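Nonaheme cytochrome c (PDB 1DUW) probably carries electrons through its nine covalently bound c-type hemes, perhaps in hydrogenase-linked electron transport. Local coordinates at residues T138-Q141 against M142-G145; G148-P151 against P152-E156. All coordinates share one frame; numbering follows the deposited sequence.

Contact 1 (T138-Q141 against M142-G145); sequences TPEQ and MQQG
M142 N meets T138 O in the first backbone bond of a short helix, at 2.9 Å. The same pattern repeats one residue on each time: Q143 to P139, Q144 to E140 and G145 to Q141. Two of these are short, Q143 N to P139 O and G145 N to Q141 O, both at 2.7 Å. The start of the helix is capped by T138. Its OG1 reaches forward over the first turn and accepts from Q141 N at 3.0 Å, in a nearly straight bond (163°). This is an N-cap, and it satisfies an N-H of the first turn that has no earlier helical carbonyl to bind.

The close packing lies along the backbone and on the M142 side. M142 CB sits 3.2 Å from P139 O. Its CG is anti to the backbone N (chi1 169°), and the chain then bends, so the thioether leads away from this turn. A heme c lies about 6 Å from this side chain. Q143 also folds close to the turn. Its CG is 3.3 Å from P139 O, and a water bridges that carbonyl to Q143 NE2. The same amide nitrogen is hydrogen-bonded to the carbonyl of N24.

The solvent side is looser. E140 and Q144 lie one turn apart, and their nearest side-chain atoms, E140 OE2 and Q144 CG, are 4.0 Å apart. Their carboxylate and amide planes are turned 46° against each other.

P139 to G145 form most of helix 139-146, with T138 just before it. M142 packs on A29 and P32, in the loop before strand 33-35, and on M137, while Q144 touches L150 in the connection to helix 152-165.

Contact 2 (G148-P151 against P152-E156); sequences GKLP and PDQNE
The N-terminal turn of helix 152-165 is built here, with P151 at the N-cap position and L150 just before it. P151 O accepts from N155 N at 3.0 Å in a straight bond (166°). It also takes a weak bond from Q154 N. P152 is the first residue of the helix, and as a proline it has no backbone N-H to be capped.

L150 and Q154 meet at about a right angle. With the leucine CG anti to the backbone N (chi1 -176°), its two methyls reach the first helical turn and take different partners. CD1 lies 3.5 Å from Q154 NE2 and also touches the CB of that residue. CD2 rests against the backbone of N155, 3.9 Å from its CA. The ring of P151 runs alongside Q154, and P151 CG is 3.7 Å from Q154 OE1. On D153, CG stands between the backbone N and the carbonyl carbon (chi1 59°). This brings OD1 back to 3.1 Å from P151 CB.

A water joins the two segments by donating to L150 O and accepting from N155 ND2. N155 OD1 is taken by the backbone N of V15, in strand 14-16. L150 also touches F17 and Q141. Before this turn, G148 ends helix 139-146 in a Schellman motif with positive phi.

The chemistry is mixed. The leucine methyls meet the Q154 side chain and the N155 backbone, and the proline ring lies beside the Q154 amide. One good bond and one weak one hold P151 O. The amide of N155 is held at both ends, by the water and by V15, which should limit its rotation.

How the contacts relate
The two contacts follow each other in the chain, with centres about 10 Å apart. Contact 1 is partly buried and contact 2 is a surface contact. Each includes the start of a helix, and in each the N-cap carbonyl accepts an N-H four residues on. The chemistry differs in the side chain: T138 adds a hydroxyl cap in contact 1, while the proline at the N-cap of contact 2 has no polar side chain to do so. M142 is the buried side chain of contact 1 and lies near a heme. L150 of contact 2 instead packs back on helix 139-146, near G145, while Q144 O and K149 N form a probable hydrogen bond across the turn.

Contact 1 (T138-Q141 against M142-G145)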
# COMPACT_ATOMS: atom_id res chain seq x y z
N THR A 138 23.60 12.91 6.10
CA THR A 138 23.90 14.04 6.96
C THR A 138 23.09 15.28 6.62
O THR A 138 22.53 15.32 5.52
CB THR A 138 25.39 14.43 6.86
OG1 THR A 138 25.64 14.95 5.55
CG2 THR A 138 26.31 13.24 7.08
N PRO A 139 23.02 16.27 7.50
CA PRO A 139 22.29 17.50 7.19
C PRO A 139 22.86 18.18 5.94
O PRO A 139 22.11 18.70 5.11
CB PRO A 139 22.52 18.42 8.39
CG PRO A 139 22.90 17.50 9.51
CD PRO A 139 23.60 16.34 8.85
N GLU A 140 24.18 18.15 5.84
CA GLU A 140 24.91 18.71 4.72
C GLU A 140 24.49 18.03 3.42
O GLU A 140 24.18 18.68 2.43
CB GLU A 140 26.42 18.54 4.89
CG GLU A 140 27.27 19.46 4.03
CD GLU A 140 26.62 20.83 3.86
OE1 GLU A 140 25.99 21.32 4.82
OE2 GLU A 140 26.74 21.40 2.76
N GLN A 141 24.47 16.70 3.43
CA GLN A 141 24.07 15.97 2.21
C GLN A 141 22.63 16.31 1.87
O GLN A 141 22.21 16.48 0.71
CB GLN A 141 24.27 14.48 2.44
CG GLN A 141 25.73 14.08 2.69
CD GLN A 141 25.82 12.58 2.87
OE1 GLN A 141 26.60 11.90 2.20
NE2 GLN A 141 24.98 12.04 3.75
N MET A 142 21.83 16.45 2.94
CA MET A 142 20.44 16.82 2.72
C MET A 142 20.41 18.18 2.04
O MET A 142 19.69 18.40 1.07
CB MET A 142 19.65 16.88 4.03
CG MET A 142 18.28 17.53 3.83
SD MET A 142 17.17 16.42 2.95
CE MET A 142 15.56 17.06 3.40
N GLN A 143 21.20 19.11 2.57
CA GLN A 143 21.25 20.44 1.96
C GLN A 143 21.66 20.37 0.49
O GLN A 143 20.99 20.97 -0.35
CB GLN A 143 22.22 21.34 2.75
CG GLN A 143 21.65 21.79 4.09
CD GLN A 143 20.36 22.57 3.93
OE1 GLN A 143 20.29 23.58 3.22
NE2 GLN A 143 19.30 22.11 4.58
N GLN A 144 22.72 19.64 0.15
CA GLN A 144 23.21 19.50 -1.23
C GLN A 144 22.19 18.81 -2.12
O GLN A 144 21.94 19.21 -3.26
CB GLN A 144 24.55 18.78 -1.23
CG GLN A 144 25.74 19.51 -0.62
CD GLN A 144 27.02 18.69 -0.68
OE1 GLN A 144 27.10 17.55 -0.22
NE2 GLN A 144 28.06 19.27 -1.28
N GLY A 145 21.53 17.76 -1.62
CA GLY A 145 20.52 17.12 -2.45
C GLY A 145 19.39 18.09 -2.75
O GLY A 145 18.87 18.18 -3.86
O HOH W 1 19.82 19.85 6.37

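Contact 2 (G148-P151 against P152-E156)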
# COMPACT_ATOMS: atom_id res chain seq x y z
N GLY A 148 20.25 20.12 -5.41
CA GLY A 148 20.62 19.40 -6.63
C GLY A 148 22.13 19.40 -6.75
O GLY A 148 22.72 19.31 -7.83
N LYS A 149 22.84 19.50 -5.62
CA LYS A 149 24.30 19.52 -5.78
C LYS A 149 24.95 18.34 -5.11
O LYS A 149 26.17 18.34 -4.94
CB LYS A 149 24.85 20.84 -5.22
CG LYS A 149 24.02 22.04 -5.69
CD LYS A 149 24.83 22.94 -6.60
CE LYS A 149 24.08 23.34 -7.86
NZ LYS A 149 24.99 24.09 -8.77
N LEU A 150 24.18 17.33 -4.72
CA LEU A 150 24.83 16.17 -4.11
C LEU A 150 25.51 15.36 -5.21
O LEU A 150 24.86 15.08 -6.22
CB LEU A 150 23.79 15.34 -3.36
CG LEU A 150 24.32 14.13 -2.58
CD1 LEU A 150 25.14 14.59 -1.39
CD2 LEU A 150 23.17 13.24 -2.13
N PRO A 151 26.78 14.99 -5.08
CA PRO A 151 27.47 14.20 -6.10
C PRO A 151 26.79 12.84 -6.32
O PRO A 151 26.41 12.18 -5.35
CB PRO A 151 28.86 13.95 -5.53
CG PRO A 151 29.04 14.96 -4.47
CD PRO A 151 27.68 15.30 -3.95
N PRO A 152 26.69 12.47 -7.59
CA PRO A 152 26.05 11.20 -7.98
C PRO A 152 26.59 10.05 -7.15
O PRO A 152 25.84 9.20 -6.69
CB PRO A 152 26.45 11.04 -9.44
CG PRO A 152 26.68 12.42 -9.93
CD PRO A 152 27.19 13.21 -8.76
N ASP A 153 27.90 10.02 -6.94
CA ASP A 153 28.42 8.90 -6.14
C ASP A 153 27.86 8.93 -4.73
O ASP A 153 27.58 7.84 -4.20
CB ASP A 153 29.95 8.85 -6.16
CG ASP A 153 30.73 10.03 -5.65
OD1 ASP A 153 30.18 11.11 -5.35
OD2 ASP A 153 31.98 9.88 -5.55
N GLN A 154 27.67 10.10 -4.10
CA GLN A 154 27.13 10.08 -2.72
C GLN A 154 25.67 9.66 -2.71
O GLN A 154 25.20 8.93 -1.84
CB GLN A 154 27.34 11.45 -2.08
CG GLN A 154 28.82 11.75 -1.82
CD GLN A 154 28.98 12.98 -0.94
OE1 GLN A 154 29.94 13.74 -1.08
NE2 GLN A 154 28.04 13.19 -0.04
N ASN A 155 24.94 10.11 -3.72
CA ASN A 155 23.54 9.74 -3.89
C ASN A 155 23.41 8.23 -4.01
O ASN A 155 22.69 7.58 -3.24
CB ASN A 155 22.97 10.43 -5.12
CG ASN A 155 21.47 10.28 -5.23
OD1 ASN A 155 20.96 9.16 -5.16
ND2 ASN A 155 20.79 11.41 -5.36
N GLU A 156 24.12 7.65 -4.97
CA GLU A 156 24.13 6.20 -5.21
C GLU A 156 24.49 5.45 -3.94
O GLU A 156 23.90 4.43 -3.58
CB GLU A 156 25.15 5.81 -6.29
CG GLU A 156 25.30 4.31 -6.45
CD GLU A 156 26.57 3.75 -5.84
OE1 GLU A 156 26.64 2.50 -5.68
OE2 GLU A 156 27.47 4.55 -5.52
O HOH W 2 22.27 13.61 -6.32